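Local coordinates for purine nucleoside phosphorylase (PDB 5KO5), which catalyses the reversible phosphorolysis of purine nucleosides such as inosine and guanosine, giving the free purine base and a ribose 1-phosphate, at residues Asp17-Val22 and Lys106-Arg111; Glu42-Arg47 and Arg78-Met83; Gly73-Arg78 and Trp276-Ile281. All coordinates share one frame; numbering follows the deposited sequence.

How the contacts relate
Contacts 2 and 3 lie on the same mixed sheet, with centres about 8 Å apart. They share Arg78, and their strands 69-75 and 78-84 are neighbours. Contact 1 joins helices 9-23 and 95-108 beside this sheet. Its centre is about 14 Å from that of contact 2 and about 19 Å from that of contact 3. Val110 packs on Val81. Along the chain, both segments of contact 2 fall between those of contact 1. Contact 3 crosses both others: 73-78 falls between their segments, 276-281 after them. Together they bring the N-terminal helix, the 42-47 loop and the C-terminal helix onto neighbouring strands and helices. None of these segments contains a cytosine-pocket residue.

Contact 1. Residues Asp17-Val22 and Lys106-Arg111. With EDO (1,2-ethanediol), chain E.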
loop_
_atom_site.group_PDB
_atom_site.type_symbol
_atom_site.label_atom_id
_atom_site.label_comp_id
_atom_site.label_asym_id
_atom_site.label_seq_id
_atom_site.Cartn_x
_atom_site.Cartn_y
_atom_site.Cartn_z
ATOM N N ASP A 17 -12.331 5.128 -31.953
ATOM C CA ASP A 17 -12.835 4.997 -33.319
ATOM C C ASP A 17 -14.231 4.389 -33.336
ATOM O O ASP A 17 -15.122 4.868 -34.052
ATOM C CB ASP A 17 -11.887 4.131 -34.145
ATOM C CG ASP A 17 -10.631 4.862 -34.552
ATOM O OD1 ASP A 17 -10.591 6.103 -34.415
ATOM O OD2 ASP A 17 -9.686 4.194 -35.023
ATOM N N TYR A 18 -14.437 3.319 -32.566
ATOM C CA TYR A 18 -15.756 2.699 -32.504
ATOM C C TYR A 18 -16.789 3.684 -31.976
ATOM O O TYR A 18 -17.878 3.823 -32.539
ATOM C CB TYR A 18 -15.705 1.453 -31.614
ATOM C CG TYR A 18 -17.052 0.782 -31.422
ATOM C CD1 TYR A 18 -17.538 -0.138 -32.344
ATOM C CD2 TYR A 18 -17.840 1.073 -30.310
ATOM C CE1 TYR A 18 -18.766 -0.750 -32.164
ATOM C CE2 TYR A 18 -19.067 0.473 -30.123
ATOM C CZ TYR A 18 -19.527 -0.438 -31.053
ATOM O OH TYR A 18 -20.748 -1.041 -30.867
ATOM N N ILE A 19 -16.457 4.376 -30.887
ATOM C CA ILE A 19 -17.393 5.300 -30.254
ATOM C C ILE A 19 -17.746 6.447 -31.195
ATOM O O ILE A 19 -18.913 6.844 -31.299
ATOM C CB ILE A 19 -16.805 5.806 -28.924
ATOM C CG1 ILE A 19 -16.684 4.662 -27.914
ATOM C CG2 ILE A 19 -17.650 6.951 -28.364
ATOM C CD1 ILE A 19 -15.613 4.909 -26.876
ATOM N N LYS A 20 -16.748 7.000 -31.889
ATOM C CA LYS A 20 -17.012 8.101 -32.809
ATOM C C LYS A 20 -17.979 7.684 -33.908
ATOM O O LYS A 20 -18.883 8.446 -34.276
ATOM C CB LYS A 20 -15.703 8.621 -33.408
ATOM C CG LYS A 20 -14.896 9.493 -32.459
ATOM C CD LYS A 20 -13.716 10.163 -33.142
ATOM C CE LYS A 20 -12.548 9.213 -33.305
ATOM N NZ LYS A 20 -11.316 9.931 -33.740
ATOM N N ARG A 21 -17.812 6.470 -34.438
ATOM C CA ARG A 21 -18.711 5.978 -35.478
ATOM C C ARG A 21 -20.135 5.857 -34.958
ATOM O O ARG A 21 -21.084 6.346 -35.582
ATOM C CB ARG A 21 -18.237 4.612 -35.965
ATOM C CG ARG A 21 -17.058 4.614 -36.917
ATOM C CD ARG A 21 -16.561 3.189 -37.088
ATOM N NE ARG A 21 -17.663 2.234 -36.989
ATOM C CZ ARG A 21 -17.558 1.020 -36.457
ATOM N NH1 ARG A 21 -18.617 0.221 -36.405
ATOM N NH2 ARG A 21 -16.396 0.608 -35.966
ATOM N N VAL A 22 -20.304 5.197 -33.814
ATOM C CA VAL A 22 -21.637 4.826 -33.352
ATOM C C VAL A 22 -22.391 6.015 -32.753
ATOM O O VAL A 22 -23.625 6.047 -32.780
ATOM C CB VAL A 22 -21.521 3.636 -32.380
ATOM C CG1 VAL A 22 -22.879 3.217 -31.865
ATOM C CG2 VAL A 22 -20.846 2.465 -33.072
ATOM N N LYS A 106 -9.913 11.258 -23.547
ATOM C CA LYS A 106 -8.953 12.217 -24.080
ATOM C C LYS A 106 -8.951 12.192 -25.603
ATOM O O LYS A 106 -9.011 13.242 -26.250
ATOM C CB LYS A 106 -7.553 11.927 -23.531
ATOM C CG LYS A 106 -6.447 12.836 -24.109
ATOM C CD LYS A 106 -6.520 14.254 -23.536
ATOM C CE LYS A 106 -5.622 15.243 -24.261
ATOM N NZ LYS A 106 -4.184 14.915 -24.168
ATOM N N LEU A 107 -8.902 10.990 -26.192
ATOM C CA LEU A 107 -8.894 10.881 -27.647
ATOM C C LEU A 107 -10.203 11.346 -28.265
ATOM O O LEU A 107 -10.216 11.771 -29.426
ATOM C CB LEU A 107 -8.584 9.450 -28.085
ATOM C CG LEU A 107 -7.193 8.962 -27.662
ATOM C CD1 LEU A 107 -6.912 7.602 -28.261
ATOM C CD2 LEU A 107 -6.113 9.949 -28.056
ATOM N N LEU A 108 -11.308 11.264 -27.525
ATOM C CA LEU A 108 -12.578 11.775 -28.030
ATOM C C LEU A 108 -12.652 13.291 -28.004
ATOM O O LEU A 108 -13.547 13.859 -28.644
ATOM C CB LEU A 108 -13.754 11.204 -27.232
ATOM C CG LEU A 108 -14.036 9.708 -27.388
ATOM C CD1 LEU A 108 -15.080 9.251 -26.377
ATOM C CD2 LEU A 108 -14.457 9.371 -28.817
ATOM N N GLY A 109 -11.746 13.952 -27.292
ATOM C CA GLY A 109 -11.713 15.396 -27.222
ATOM C C GLY A 109 -12.021 15.994 -25.862
ATOM O O GLY A 109 -12.127 17.224 -25.763
ATOM N N VAL A 110 -12.179 15.173 -24.818
ATOM C CA VAL A 110 -12.520 15.694 -23.500
ATOM C C VAL A 110 -11.395 16.574 -22.983
ATOM O O VAL A 110 -10.222 16.181 -22.989
ATOM C CB VAL A 110 -12.834 14.544 -22.532
ATOM C CG1 VAL A 110 -12.851 15.038 -21.082
ATOM C CG2 VAL A 110 -14.166 13.902 -22.907
ATOM N N ARG A 111 -11.754 17.784 -22.541
ATOM C CA ARG A 111 -10.807 18.693 -21.913
ATOM C C ARG A 111 -11.045 18.895 -20.427
ATOM O O ARG A 111 -10.116 19.304 -19.725
ATOM C CB ARG A 111 -10.843 20.064 -22.602
ATOM C CG ARG A 111 -10.297 20.061 -24.021
ATOM C CD ARG A 111 -10.191 21.481 -24.563
ATOM N NE ARG A 111 -11.497 22.122 -24.694
ATOM C CZ ARG A 111 -12.256 22.043 -25.782
ATOM N NH1 ARG A 111 -11.842 21.347 -26.832
ATOM N NH2 ARG A 111 -13.432 22.659 -25.822
HETATM C C1 EDO E . -3.156 11.855 -26.296
HETATM O O1 EDO E . -2.828 12.607 -25.119
HETATM C C2 EDO E . -3.261 12.773 -27.506
HETATM O O2 EDO E . -4.504 13.490 -27.482
#
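Leu108 ends in a fork that meets two neighbouring side chains of helix 9-23. The fork and Ile19 cross at about a right angle. The CG2 methyl of Ile19 sits 4.0 Å from Leu108 CD1 and equally far from CD2, so it faces both prongs. It can do so because CG2 is the branch of Ile19 anti to the backbone N, while CG1 (chi1 -66°) turns to the N side. Lys20 approaches differently. Its aliphatic chain runs past Leu108 in the opposite direction, and Lys20 CG lies 3.7 Å from Leu108 CD2. That one methyl therefore touches both helix residues. No hydrogen bond joins the two segments, and the contact is apolar throughout. Ile19 and Leu108 are buried, and Lys20 borders them at the surface. Beyond CG the lysine chain runs along its own helix toward Asp17, and the bend at chi3 (-79°) turns its end to the carboxylate. There Lys20 NZ forms a long ion pair with Asp17 OD1, at 4.0 Å.

Both helices belong to the α/β fold of the phosphorylase superfamily. Helix 95-108 is the helical part of a β-α-β crossover from strand 78-84 to strand 112-121. It passes over strand 29-32, which pairs in parallel with both. Helix 9-23 covers strands 47-51 and 69-75, where Ile19 also rests on Ile50, Leu70 and Leu72. Leu108 has further neighbours in Ala16 and Pro27.

Gly109 ends the crossover helix in a Schellman motif. Its phi is positive (114°), and Gly109 N bonds to Lys106 O at 3.0 Å. The chain then turns toward strand 112-121. Lys106 NZ donates to O1 of a 1,2-ethanediol at 2.8 Å. The diol probably comes from the crystallisation liquor. The same NZ also bonds to the carbonyl of Cys233.

Contact 2. Residues Glu42-Arg47 and Arg78-Met83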
loop_
_atom_site.group_PDB
_atom_site.type_symbol
_atom_site.label_atom_id
_atom_site.label_comp_id
_atom_site.label_asym_id
_atom_site.label_seq_id
_atom_site.Cartn_x
_atom_site.Cartn_y
_atom_site.Cartn_z
ATOM N N GLU A 42 -29.153 10.257 -16.953
ATOM C CA GLU A 42 -30.465 9.923 -17.490
ATOM C C GLU A 42 -31.115 11.096 -18.214
ATOM O O GLU A 42 -32.061 10.887 -18.981
ATOM C CB GLU A 42 -31.383 9.410 -16.377
ATOM N N GLU A 43 -30.627 12.318 -18.000
ATOM C CA GLU A 43 -31.201 13.510 -18.610
ATOM C C GLU A 43 -30.368 14.056 -19.764
ATOM O O GLU A 43 -30.638 15.161 -20.243
ATOM C CB GLU A 43 -31.427 14.594 -17.554
ATOM C CG GLU A 43 -32.411 14.197 -16.467
ATOM C CD GLU A 43 -33.799 13.919 -17.008
ATOM O OE1 GLU A 43 -34.194 14.561 -18.007
ATOM O OE2 GLU A 43 -34.494 13.054 -16.435
ATOM N N ILE A 44 -29.357 13.311 -20.219
ATOM C CA ILE A 44 -28.579 13.742 -21.373
ATOM C C ILE A 44 -29.472 13.783 -22.609
ATOM O O ILE A 44 -30.257 12.860 -22.867
ATOM C CB ILE A 44 -27.389 12.788 -21.557
ATOM C CG1 ILE A 44 -26.438 12.893 -20.365
ATOM C CG2 ILE A 44 -26.650 13.094 -22.831
ATOM C CD1 ILE A 44 -25.376 11.823 -20.347
ATOM N N GLU A 45 -29.365 14.864 -23.381
ATOM C CA GLU A 45 -30.206 15.055 -24.554
ATOM C C GLU A 45 -29.567 14.440 -25.793
ATOM O O GLU A 45 -28.341 14.334 -25.896
ATOM C CB GLU A 45 -30.456 16.542 -24.808
ATOM C CG GLU A 45 -31.007 17.294 -23.612
ATOM C CD GLU A 45 -31.363 18.727 -23.954
ATOM O OE1 GLU A 45 -32.330 18.933 -24.718
ATOM O OE2 GLU A 45 -30.666 19.645 -23.472
ATOM N N GLU A 46 -30.423 14.046 -26.743
ATOM C CA GLU A 46 -29.994 13.411 -27.991
ATOM C C GLU A 46 -28.986 12.302 -27.715
ATOM O O GLU A 46 -27.966 12.168 -28.393
ATOM C CB GLU A 46 -29.440 14.431 -28.982
ATOM C CG GLU A 46 -30.405 15.542 -29.341
ATOM C CD GLU A 46 -29.690 16.748 -29.906
ATOM O OE1 GLU A 46 -30.101 17.243 -30.976
ATOM O OE2 GLU A 46 -28.707 17.196 -29.276
ATOM N N ARG A 47 -29.275 11.503 -26.699
ATOM C CA ARG A 47 -28.223 10.690 -26.126
ATOM C C ARG A 47 -28.026 9.390 -26.895
ATOM O O ARG A 47 -28.926 8.873 -27.562
ATOM C CB ARG A 47 -28.487 10.412 -24.652
ATOM C CG ARG A 47 -29.654 9.507 -24.386
ATOM C CD ARG A 47 -29.727 9.232 -22.906
ATOM N NE ARG A 47 -30.421 7.986 -22.617
ATOM C CZ ARG A 47 -30.273 7.310 -21.485
ATOM N NH1 ARG A 47 -30.939 6.181 -21.292
ATOM N NH2 ARG A 47 -29.449 7.764 -20.548
ATOM N N ARG A 78 -23.700 21.768 -24.097
ATOM C CA ARG A 78 -22.353 21.252 -24.279
ATOM C C ARG A 78 -22.405 19.755 -24.555
ATOM O O ARG A 78 -23.290 19.047 -24.067
ATOM C CB ARG A 78 -21.491 21.515 -23.040
ATOM C CG ARG A 78 -21.444 22.979 -22.612
ATOM C CD ARG A 78 -20.847 23.879 -23.696
ATOM N NE ARG A 78 -19.582 23.359 -24.216
ATOM C CZ ARG A 78 -18.386 23.619 -23.694
ATOM N NH1 ARG A 78 -18.271 24.393 -22.622
ATOM N NH2 ARG A 78 -17.298 23.099 -24.246
ATOM N N LYS A 79 -21.444 19.275 -25.338
ATOM C CA LYS A 79 -21.370 17.863 -25.685
ATOM C C LYS A 79 -20.555 17.140 -24.623
ATOM O O LYS A 79 -19.451 17.572 -24.276
ATOM C CB LYS A 79 -20.726 17.697 -27.060
ATOM C CG LYS A 79 -21.512 18.385 -28.168
ATOM C CD LYS A 79 -20.751 18.406 -29.483
ATOM C CE LYS A 79 -21.514 19.192 -30.546
ATOM N NZ LYS A 79 -20.751 19.301 -31.820
ATOM N N ILE A 80 -21.118 16.064 -24.073
ATOM C CA ILE A 80 -20.497 15.378 -22.950
ATOM C C ILE A 80 -20.455 13.879 -23.211
ATOM O O ILE A 80 -21.165 13.345 -24.066
ATOM C CB ILE A 80 -21.197 15.682 -21.602
ATOM C CG1 ILE A 80 -22.527 14.939 -21.497
ATOM C CG2 ILE A 80 -21.402 17.186 -21.407
ATOM C CD1 ILE A 80 -22.480 13.803 -20.510
ATOM N N VAL A 81 -19.591 13.203 -22.455
ATOM C CA VAL A 81 -19.536 11.747 -22.408
ATOM C C VAL A 81 -19.515 11.338 -20.943
ATOM O O VAL A 81 -18.739 11.886 -20.155
ATOM C CB VAL A 81 -18.316 11.180 -23.166
ATOM C CG1 VAL A 81 -17.010 11.839 -22.710
ATOM C CG2 VAL A 81 -18.238 9.671 -23.005
ATOM N N ALA A 82 -20.378 10.397 -20.571
ATOM C CA ALA A 82 -20.519 9.974 -19.183
ATOM C C ALA A 82 -20.210 8.491 -19.046
ATOM O O ALA A 82 -20.574 7.691 -19.913
ATOM C CB ALA A 82 -21.955 10.198 -18.699
ATOM N N MET A 83 -19.575 8.117 -17.935
ATOM C CA MET A 83 -19.460 6.709 -17.566
ATOM C C MET A 83 -20.635 6.351 -16.669
ATOM O O MET A 83 -20.754 6.870 -15.557
ATOM C CB MET A 83 -18.138 6.424 -16.860
ATOM C CG MET A 83 -16.941 6.636 -17.752
ATOM S SD MET A 83 -15.385 6.053 -17.046
ATOM C CE MET A 83 -15.595 4.270 -17.171
#
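The backbone N of Ile80 probably donates a hydrogen bond to Gly73 O, tying strand 78-84 to strand 69-75. A matching bond on the other side of strand 69-75 probably joins Glu45 N to Ser74 O. Segments 42-47 and 78-83 are thus each attached to the strand between them. They share no hydrogen bond with each other, and meet through side chains alone.

Ile44 and Ile80 point at each other tip to tip. Ile44 CD1 and Ile80 CD1 are 3.5 Å apart, a tight contact, closer than methyls usually pack. Ile44 CG1 stands a little farther back, 4.1 Å from Ile80 CD1. The Ile44 CD1 methyl also reaches Ala82 CB, at 4.1 Å. Ile80 and Ala82 are two residues apart on the strand and present the same face to Ile44. Ile80 holds its CG1 between the backbone N and the carbonyl carbon (chi1 75°), which brings its CD1 to the end of Ile44. Its chi2 of 108° is close to eclipsed, perhaps a sign of strain at this tight meeting.

Ile44 CG2 also packs on Gly73 CA, and Ile80 also touches Ile29 and Ile31 of strand 29-32. Val81 points away from segment 42-47.

After Ile44 the chain turns a corner at Glu46 and enters strand 47-51. Ile44, from the loop after helix 39-42, packs over one face of the antiparallel strands 69-75 and 78-84, in the mixed sheet of the phosphorylase superfamily fold.

Contact 3. Residues Gly73-Arg78 and Trp276-Ile281; sequences GSVGGR and WFKEII
Ile281 presses its CG2 methyl against the carbonyl of Val75, with Ile281 CG2 3.3 Å from Val75 O. The same methyl touches Arg78 CB at 3.8 Å, so it sits over both ends of the turn. The other branch of Ile281 meets Val75 at about a right angle, CD1 lying 3.8 Å from Val75 CG1. That CG1 is anti to the backbone N (chi1 171°) and also reaches Lys278 CG, at 4.1 Å. Lys278 then runs on fully extended at the surface.

Arg78 crosses Ile281 at a slant. Its CG is 3.5 Å from Ile281 O, and bends at chi2 and chi3 fold the chain back. A water lies 2.9 Å from Ile281 O, within hydrogen-bond reach, and at the edge of the Arg78 guanidinium, in its plane. Its distance to NH1 is unusually short, so that link is doubtful in detail. Arg78 NH2 forms a salt bridge with Asp28.

Val75 and Arg78 are paired by two backbone hydrogen bonds, N to O in each direction. Gly76 and Gly77 between them have the positive phi of a type I' turn. Without a side chain, Gly76 lets the Lys278 backbone come near. This is a β-hairpin closed by a type I' turn, packed against the long C-terminal helix 259-283.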
loop_
_atom_site.group_PDB
_atom_site.type_symbol
_atom_site.label_atom_id
_atom_site.label_comp_id
_atom_site.label_asym_id
_atom_site.label_seq_id
_atom_site.Cartn_x
_atom_site.Cartn_y
_atom_site.Cartn_z
ATOM N N GLY A 73 -23.973 12.722 -25.388
ATOM C CA GLY A 73 -25.063 13.594 -25.804
ATOM C C GLY A 73 -24.803 15.016 -25.367
ATOM O O GLY A 73 -23.653 15.422 -25.189
ATOM N N SER A 74 -25.885 15.766 -25.184
ATOM C CA SER A 74 -25.798 17.184 -24.865
ATOM C C SER A 74 -26.401 17.455 -23.496
ATOM O O SER A 74 -27.489 16.958 -23.182
ATOM C CB SER A 74 -26.515 18.033 -25.921
ATOM O OG SER A 74 -25.823 17.996 -27.158
ATOM N N VAL A 75 -25.691 18.239 -22.690
ATOM C CA VAL A 75 -26.203 18.775 -21.435
ATOM C C VAL A 75 -25.889 20.260 -21.408
ATOM O O VAL A 75 -24.729 20.654 -21.576
ATOM C CB VAL A 75 -25.572 18.090 -20.210
ATOM C CG1 VAL A 75 -25.974 18.830 -18.935
ATOM C CG2 VAL A 75 -25.980 16.631 -20.146
ATOM N N GLY A 76 -26.915 21.076 -21.197
ATOM C CA GLY A 76 -26.704 22.512 -21.075
ATOM C C GLY A 76 -25.995 23.131 -22.256
ATOM O O GLY A 76 -25.198 24.063 -22.087
ATOM N N GLY A 77 -26.261 22.627 -23.457
ATOM C CA GLY A 77 -25.641 23.150 -24.655
ATOM C C GLY A 77 -24.233 22.666 -24.922
ATOM O O GLY A 77 -23.618 23.117 -25.896
ATOM N N ARG A 78 -23.700 21.768 -24.097
ATOM C CA ARG A 78 -22.353 21.252 -24.279
ATOM C C ARG A 78 -22.405 19.755 -24.555
ATOM O O ARG A 78 -23.290 19.047 -24.067
ATOM C CB ARG A 78 -21.491 21.515 -23.040
ATOM C CG ARG A 78 -21.444 22.979 -22.612
ATOM C CD ARG A 78 -20.847 23.879 -23.696
ATOM N NE ARG A 78 -19.582 23.359 -24.216
ATOM C CZ ARG A 78 -18.386 23.619 -23.694
ATOM N NH1 ARG A 78 -18.271 24.393 -22.622
ATOM N NH2 ARG A 78 -17.298 23.099 -24.246
ATOM N N TRP A 276 -26.803 21.532 -9.863
ATOM C CA TRP A 276 -25.527 22.223 -9.727
ATOM C C TRP A 276 -24.601 21.880 -10.884
ATOM O O TRP A 276 -24.028 22.768 -11.529
ATOM C CB TRP A 276 -24.898 21.774 -8.413
ATOM C CG TRP A 276 -23.717 22.545 -7.938
ATOM C CD1 TRP A 276 -23.265 23.754 -8.400
ATOM C CD2 TRP A 276 -22.860 22.182 -6.858
ATOM N NE1 TRP A 276 -22.159 24.150 -7.678
ATOM C CE2 TRP A 276 -21.894 23.203 -6.722
ATOM C CE3 TRP A 276 -22.809 21.081 -5.991
ATOM C CZ2 TRP A 276 -20.884 23.153 -5.758
ATOM C CZ3 TRP A 276 -21.814 21.034 -5.033
ATOM C CH2 TRP A 276 -20.863 22.065 -4.923
ATOM N N PHE A 277 -24.447 20.584 -11.165
ATOM C CA PHE A 277 -23.530 20.160 -12.214
ATOM C C PHE A 277 -24.035 20.540 -13.600
ATOM O O PHE A 277 -23.230 20.859 -14.480
ATOM C CB PHE A 277 -23.217 18.666 -12.081
ATOM C CG PHE A 277 -22.006 18.395 -11.239
ATOM C CD1 PHE A 277 -21.908 18.913 -9.957
ATOM C CD2 PHE A 277 -20.955 17.659 -11.741
ATOM C CE1 PHE A 277 -20.765 18.686 -9.186
ATOM C CE2 PHE A 277 -19.824 17.415 -10.972
ATOM C CZ PHE A 277 -19.737 17.946 -9.696
ATOM N N LYS A 278 -25.352 20.531 -13.819
ATOM C CA LYS A 278 -25.869 21.034 -15.089
ATOM C C LYS A 278 -25.466 22.490 -15.296
ATOM O O LYS A 278 -25.011 22.867 -16.380
ATOM C CB LYS A 278 -27.389 20.854 -15.150
ATOM C CG LYS A 278 -28.045 21.301 -16.447
ATOM C CD LYS A 278 -29.550 21.018 -16.400
ATOM C CE LYS A 278 -30.267 21.528 -17.633
ATOM N NZ LYS A 278 -31.734 21.261 -17.548
ATOM N N GLU A 279 -25.588 23.313 -14.252
ATOM C CA GLU A 279 -25.211 24.718 -14.377
ATOM C C GLU A 279 -23.703 24.879 -14.540
ATOM O O GLU A 279 -23.248 25.733 -15.310
ATOM C CB GLU A 279 -25.735 25.525 -13.188
ATOM C CG GLU A 279 -25.416 27.022 -13.257
ATOM C CD GLU A 279 -26.182 27.762 -14.340
ATOM O OE1 GLU A 279 -27.067 27.159 -14.983
ATOM O OE2 GLU A 279 -25.890 28.959 -14.547
ATOM N N ILE A 280 -22.908 24.073 -13.832
ATOM C CA ILE A 280 -21.460 24.100 -14.041
ATOM C C ILE A 280 -21.138 23.835 -15.506
ATOM O O ILE A 280 -20.350 24.555 -16.130
ATOM C CB ILE A 280 -20.749 23.106 -13.106
ATOM C CG1 ILE A 280 -20.839 23.575 -11.650
ATOM C CG2 ILE A 280 -19.284 22.931 -13.530
ATOM C CD1 ILE A 280 -20.435 22.509 -10.637
ATOM N N ILE A 281 -21.776 22.812 -16.085
ATOM C CA ILE A 281 -21.550 22.470 -17.487
ATOM C C ILE A 281 -21.891 23.646 -18.402
ATOM O O ILE A 281 -21.106 24.014 -19.285
ATOM C CB ILE A 281 -22.320 21.187 -17.857
ATOM C CG1 ILE A 281 -21.709 19.983 -17.137
ATOM C CG2 ILE A 281 -22.319 20.968 -19.366
ATOM C CD1 ILE A 281 -22.546 18.715 -17.219
HETATM O O HOH W 1 -19.890 25.760 -21.272
#